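PDB 5JGF: vacuolar aminopeptidase 1, which removes amino acids, preferably neutral or hydrophobic ones, from the N-termini of peptides as a zinc-dependent vacuolar enzyme and is the major cargo of the cytoplasm-to-vacuole targeting pathway. Local coordinates for the interface of chains A and B and the interface of chains A and C. Residues are numbered along the deposited sequence; one frame, centred on the assembly and turned at random. Chains: chain A/B/C, Vacuolar aminopeptidase 1.

Contact 1: the interface of chains A and B. Residues chain A 383-384, 387, 390, 394, 470; chain B 139, 148, 234-235.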
loop_
_atom_site.group_PDB
_atom_site.type_symbol
_atom_site.label_atom_id
_atom_site.label_comp_id
_atom_site.label_asym_id
_atom_site.label_seq_id
_atom_site.Cartn_x
_atom_site.Cartn_y
_atom_site.Cartn_z
ATOM N N VAL A 383 -33.930 -7.791 -34.273
ATOM C CA VAL A 383 -35.318 -7.346 -34.164
ATOM C C VAL A 383 -36.319 -8.222 -34.920
ATOM O O VAL A 383 -37.418 -8.470 -34.429
ATOM C CB VAL A 383 -35.469 -5.861 -34.610
ATOM C CG1 VAL A 383 -35.186 -5.715 -36.092
ATOM C CG2 VAL A 383 -36.863 -5.355 -34.265
ATOM N N VAL A 384 -35.948 -8.695 -36.104
ATOM C CA VAL A 384 -36.849 -9.550 -36.871
ATOM C C VAL A 384 -36.977 -10.917 -36.201
ATOM O O VAL A 384 -38.076 -11.464 -36.093
ATOM C CB VAL A 384 -36.356 -9.737 -38.317
ATOM C CG1 VAL A 384 -37.182 -10.806 -39.015
ATOM C CG2 VAL A 384 -36.466 -8.421 -39.074
ATOM N N ALA A 387 -39.236 -10.668 -33.218
ATOM C CA ALA A 387 -40.628 -10.588 -33.643
ATOM C C ALA A 387 -41.131 -11.959 -34.089
ATOM O O ALA A 387 -42.258 -12.348 -33.775
ATOM C CB ALA A 387 -40.771 -9.577 -34.782
ATOM N N GLU A 390 -41.765 -14.218 -31.091
ATOM C CA GLU A 390 -42.929 -13.778 -30.342
ATOM C C GLU A 390 -44.222 -14.098 -31.095
ATOM O O GLU A 390 -45.236 -14.428 -30.482
ATOM C CB GLU A 390 -42.806 -12.283 -30.015
ATOM C CG GLU A 390 -41.539 -11.995 -29.188
ATOM C CD GLU A 390 -41.419 -10.562 -28.692
ATOM O OE1 GLU A 390 -41.630 -9.620 -29.483
ATOM O OE2 GLU A 390 -41.088 -10.381 -27.501
ATOM N N ARG A 394 -47.088 -16.694 -29.858
ATOM C CA ARG A 394 -48.489 -16.304 -29.769
ATOM C C ARG A 394 -49.373 -17.329 -30.476
ATOM O O ARG A 394 -50.471 -17.635 -30.010
ATOM C CB ARG A 394 -48.700 -14.908 -30.374
ATOM C CG ARG A 394 -48.113 -13.773 -29.534
ATOM C CD ARG A 394 -48.612 -12.409 -30.007
ATOM N NE ARG A 394 -48.097 -12.045 -31.324
ATOM C CZ ARG A 394 -46.984 -11.347 -31.533
ATOM N NH1 ARG A 394 -46.255 -10.923 -30.507
ATOM N NH2 ARG A 394 -46.597 -11.074 -32.772
ATOM N N PHE A 470 -42.870 -12.059 -43.077
ATOM C CA PHE A 470 -41.859 -11.010 -43.115
ATOM C C PHE A 470 -41.329 -10.878 -44.538
ATOM O O PHE A 470 -40.127 -10.574 -44.698
ATOM C CB PHE A 470 -40.702 -11.339 -42.161
ATOM C CG PHE A 470 -41.106 -11.412 -40.715
ATOM C CD1 PHE A 470 -41.846 -12.487 -40.238
ATOM C CD2 PHE A 470 -40.762 -10.394 -39.833
ATOM C CE1 PHE A 470 -42.239 -12.548 -38.901
ATOM C CE2 PHE A 470 -41.150 -10.445 -38.496
ATOM C CZ PHE A 470 -41.890 -11.524 -38.029
ATOM N N LEU B 139 -41.263 -2.379 -36.611
ATOM C CA LEU B 139 -41.904 -3.493 -37.303
ATOM C C LEU B 139 -43.369 -3.413 -36.908
ATOM O O LEU B 139 -43.689 -3.314 -35.726
ATOM C CB LEU B 139 -41.325 -4.841 -36.858
ATOM C CG LEU B 139 -39.901 -5.194 -37.294
ATOM C CD1 LEU B 139 -39.573 -6.611 -36.835
ATOM C CD2 LEU B 139 -39.779 -5.092 -38.807
ATOM N N ILE B 148 -46.089 -8.540 -41.983
ATOM C CA ILE B 148 -45.267 -7.706 -41.123
ATOM C C ILE B 148 -44.481 -6.759 -42.015
ATOM O O ILE B 148 -43.817 -7.192 -42.955
ATOM C CB ILE B 148 -44.275 -8.553 -40.303
ATOM C CG1 ILE B 148 -45.040 -9.549 -39.428
ATOM C CG2 ILE B 148 -43.395 -7.648 -39.455
ATOM C CD1 ILE B 148 -46.035 -8.906 -38.489
ATOM N N ILE B 234 -45.267 -4.062 -33.577
ATOM C CA ILE B 234 -44.844 -5.426 -33.251
ATOM C C ILE B 234 -43.478 -5.526 -32.562
ATOM O O ILE B 234 -43.300 -6.341 -31.657
ATOM C CB ILE B 234 -44.862 -6.268 -34.533
ATOM C CG1 ILE B 234 -46.306 -6.375 -35.029
ATOM C CG2 ILE B 234 -44.192 -7.613 -34.315
ATOM C CD1 ILE B 234 -47.284 -6.919 -34.045
ATOM N N GLN B 235 -42.530 -4.695 -32.983
ATOM C CA GLN B 235 -41.193 -4.683 -32.400
ATOM C C GLN B 235 -40.476 -3.453 -32.902
ATOM O O GLN B 235 -40.970 -2.761 -33.792
ATOM C CB GLN B 235 -40.417 -5.941 -32.817
ATOM C CG GLN B 235 -40.297 -7.010 -31.737
ATOM C CD GLN B 235 -39.772 -6.447 -30.420
ATOM O OE1 GLN B 235 -39.027 -5.464 -30.402
ATOM N NE2 GLN B 235 -40.147 -7.078 -29.314
HETATM O O HOH W 1 -43.615 -8.935 -31.103
#

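Contact 2: the interface of chains A and C. Residues chain A 164, 166, 173, 178, 183; chain C 350, 353, 355-357.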
loop_
_atom_site.group_PDB
_atom_site.type_symbol
_atom_site.label_atom_id
_atom_site.label_comp_id
_atom_site.label_asym_id
_atom_site.label_seq_id
_atom_site.Cartn_x
_atom_site.Cartn_y
_atom_site.Cartn_z
ATOM N N PRO A 164 -11.040 -34.411 -2.218
ATOM C CA PRO A 164 -11.222 -34.032 -0.814
ATOM C C PRO A 164 -10.848 -32.629 -0.366
ATOM O O PRO A 164 -9.701 -32.205 -0.499
ATOM C CB PRO A 164 -10.407 -35.091 -0.084
ATOM C CG PRO A 164 -9.210 -35.209 -0.970
ATOM C CD PRO A 164 -9.822 -35.229 -2.378
ATOM N N LEU A 166 -9.950 -29.787 2.321
ATOM C CA LEU A 166 -9.143 -29.867 3.534
ATOM C C LEU A 166 -10.006 -29.341 4.674
ATOM O O LEU A 166 -10.694 -28.336 4.512
ATOM C CB LEU A 166 -7.881 -29.003 3.411
ATOM C CG LEU A 166 -6.997 -28.968 4.667
ATOM C CD1 LEU A 166 -6.429 -30.363 4.929
ATOM C CD2 LEU A 166 -5.864 -27.971 4.483
ATOM N N PRO A 173 -4.640 -22.656 4.975
ATOM C CA PRO A 173 -4.453 -23.630 3.892
ATOM C C PRO A 173 -5.765 -24.223 3.370
ATOM O O PRO A 173 -5.838 -24.687 2.228
ATOM C CB PRO A 173 -3.564 -24.694 4.533
ATOM C CG PRO A 173 -2.758 -23.903 5.521
ATOM C CD PRO A 173 -3.806 -23.005 6.139
ATOM N N PHE A 178 -8.355 -22.899 -4.837
ATOM C CA PHE A 178 -7.332 -23.928 -4.810
ATOM C C PHE A 178 -6.662 -24.128 -6.157
ATOM O O PHE A 178 -7.279 -23.936 -7.207
ATOM C CB PHE A 178 -7.942 -25.242 -4.324
ATOM C CG PHE A 178 -8.578 -25.134 -2.971
ATOM C CD1 PHE A 178 -9.955 -24.971 -2.845
ATOM C CD2 PHE A 178 -7.794 -25.133 -1.823
ATOM C CE1 PHE A 178 -10.541 -24.807 -1.591
ATOM C CE2 PHE A 178 -8.372 -24.968 -0.561
ATOM C CZ PHE A 178 -9.749 -24.804 -0.449
ATOM N N GLN A 183 -3.696 -29.042 -5.879
ATOM C CA GLN A 183 -4.620 -29.255 -4.778
ATOM C C GLN A 183 -5.930 -29.968 -5.086
ATOM O O GLN A 183 -6.455 -30.692 -4.244
ATOM C CB GLN A 183 -4.902 -27.911 -4.101
ATOM C CG GLN A 183 -3.629 -27.223 -3.595
ATOM C CD GLN A 183 -3.910 -25.919 -2.867
ATOM O OE1 GLN A 183 -4.572 -25.029 -3.397
ATOM N NE2 GLN A 183 -3.395 -25.799 -1.648
ATOM N N ASN C 350 -4.560 -36.094 4.088
ATOM C CA ASN C 350 -5.122 -35.689 2.797
ATOM C C ASN C 350 -3.885 -35.495 1.922
ATOM O O ASN C 350 -3.143 -34.523 2.090
ATOM C CB ASN C 350 -5.895 -34.368 2.924
ATOM C CG ASN C 350 -6.577 -33.964 1.625
ATOM O OD1 ASN C 350 -6.022 -34.151 0.542
ATOM N ND2 ASN C 350 -7.775 -33.394 1.728
ATOM N N PHE C 353 -2.681 -32.048 0.485
ATOM C CA PHE C 353 -2.217 -30.987 1.380
ATOM C C PHE C 353 -1.178 -31.570 2.340
ATOM O O PHE C 353 -1.326 -31.477 3.556
ATOM C CB PHE C 353 -3.389 -30.403 2.181
ATOM C CG PHE C 353 -4.480 -29.812 1.326
ATOM C CD1 PHE C 353 -5.494 -30.616 0.815
ATOM C CD2 PHE C 353 -4.481 -28.456 1.017
ATOM C CE1 PHE C 353 -6.495 -30.081 0.009
ATOM C CE2 PHE C 353 -5.478 -27.908 0.212
ATOM C CZ PHE C 353 -6.488 -28.723 -0.294
ATOM N N GLU C 355 1.592 -30.496 3.287
ATOM C CA GLU C 355 2.207 -29.469 4.122
ATOM C C GLU C 355 1.524 -29.197 5.464
ATOM O O GLU C 355 2.104 -28.538 6.331
ATOM C CB GLU C 355 2.319 -28.151 3.336
ATOM C CG GLU C 355 0.989 -27.450 3.038
ATOM C CD GLU C 355 0.201 -28.077 1.884
ATOM O OE1 GLU C 355 -0.917 -27.597 1.604
ATOM O OE2 GLU C 355 0.691 -29.036 1.256
ATOM N N VAL C 356 0.303 -29.686 5.653
ATOM C CA VAL C 356 -0.381 -29.435 6.918
ATOM C C VAL C 356 -0.413 -30.640 7.845
ATOM O O VAL C 356 -0.919 -30.553 8.962
ATOM C CB VAL C 356 -1.833 -28.931 6.701
ATOM C CG1 VAL C 356 -1.827 -27.694 5.817
ATOM C CG2 VAL C 356 -2.688 -30.023 6.093
ATOM N N TYR C 357 0.122 -31.767 7.388
ATOM C CA TYR C 357 0.140 -32.961 8.221
ATOM C C TYR C 357 1.536 -33.244 8.761
ATOM O O TYR C 357 2.532 -33.142 8.042
ATOM C CB TYR C 357 -0.391 -34.168 7.441
ATOM C CG TYR C 357 -1.887 -34.115 7.214
ATOM C CD1 TYR C 357 -2.430 -33.445 6.117
ATOM C CD2 TYR C 357 -2.765 -34.713 8.120
ATOM C CE1 TYR C 357 -3.815 -33.372 5.929
ATOM C CE2 TYR C 357 -4.144 -34.647 7.942
ATOM C CZ TYR C 357 -4.663 -33.976 6.844
ATOM O OH TYR C 357 -6.032 -33.925 6.668
HETATM O O HOH W 2 -1.672 -28.218 -0.910
#

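Contact 1: the interface of chains A and B
B:Gln235, near the start of strand 233-242, lies against A:Val383, A:Ala387 and A:Glu390 of helix 383-396, touching them through CB, CG and the NE2 end of its amide. The patch is part of a subunit interface of the homododecamer, not an exact two-fold, that packs this helix and the C-terminal segment on strands of another copy. CB of the glutamine packs on the CG2 methyl of A:Val383, 3.9 Å away, the two side chains sliding past each other in opposite directions. CG comes next and rests against CB of A:Ala387, one turn further along the helix. A bend at chi2 (-51°) then turns the terminal amide toward A:Glu390, whose chain crosses that of the glutamine at about a right angle. At the tip, NE2 donates a nearly straight hydrogen bond to the carboxylate oxygen OE1 of A:Glu390, 2.9 Å long. The acceptor lies close to the amide plane, whereas the donor meets OE1 on its syn side but 28° out of the carboxylate plane.

The same OE1 is also 2.7 Å from water 1, which in turn sits 2.7 Å from the backbone O of B:Ile234. One carboxylate oxygen thus serves both the side chain of B:Gln235 and, through water, the main chain of the preceding residue. The guanidinium of A:Arg394 has this water at its edge, but the link through NH1 is weak.

Beside this polar end the contact is apolar. B:Leu139, from strand 132-141, pushes its CD1 methyl against the helix, reaching CB of A:Ala387 at 3.8 Å and also CG2 of A:Val383. The CG2 branch of B:Ile234 touches the same alanine methyl, whose small size may allow two strands to come close. At the far end the ring of A:Phe470 runs alongside B:Ile148. CG1 of the isoleucine stands over the ring centre, 3.9 Å above its plane, while its CG2 methyl touches ring atom CE2 at 3.7 Å.

Contact 2: the interface of chains A and C
C:Phe353 inserts its ring among A:Leu166, A:Gln183 and A:Phe178, in a two-fold symmetric interface of this M18-family aminopeptidase, a homododecamer. CB of A:Leu166 stands over the centre of the ring, 3.7 Å above its plane, in a CH-pi contact. The leucine has CG anti to its backbone N (chi1 177°), and its two methyls divide the work: CD2 continues along the same ring to CD2 of C:Phe353, while CD1 meets CG2 of C:Val356 tip to tip, 3.9 Å apart. The hydroxyl OH of C:Tyr357 lies beside that CD1 methyl as well.

On the side of the C:Phe353 ring opposite A:Leu166, A:Gln183 crosses at about a right angle, with its amide plane turned 45° from the ring. Its NE2 comes within 3.5 Å of ring atom CE2, and A:Phe178 approaches this outer end of the ring more loosely through CD2. Next to the aromatic group, the CG1 branch of C:Val356 packs on CB of A:Pro173 at 3.7 Å, joining the short 3-10 helices 354-356 and 172-174.

Polar links flank the ring. ND2 of C:Asn350 donates a 3.2 Å hydrogen bond to the backbone O of A:Pro164; the acceptor lies in the amide plane, but the donor sits well above the carbonyl plane, 65° out of it. The pyrrolidine CG of A:Pro164 also packs against the amide CG of C:Asn350, which in turn borders the edge of the C:Phe353 ring within its own chain. From A:Gln183, NE2 is 3.1 Å from water 2, and this water is 2.7 Å from the carboxylate oxygen OE1 of C:Glu355, a bridge that may help hold the glutamine amide beside the ring.

The C-alpha centres of contact 1 and contact 2 lie about 57 Å apart, and the two patches share no residue of chain A. In contact 1 chain A offers helix 383-396 and its C-terminal segment to strands of chain B; in contact 2 it offers loops and the 3-10 helix 172-174 to chain C. Contact 2 belongs to a two-fold interface, so its twin exists with the chains exchanged, whereas contact 1 belongs to an interface that is not an exact two-fold. Well-separated surfaces of one subunit thus take part in different kinds of pairing, as suits assembly of the tetrahedral dodecamer.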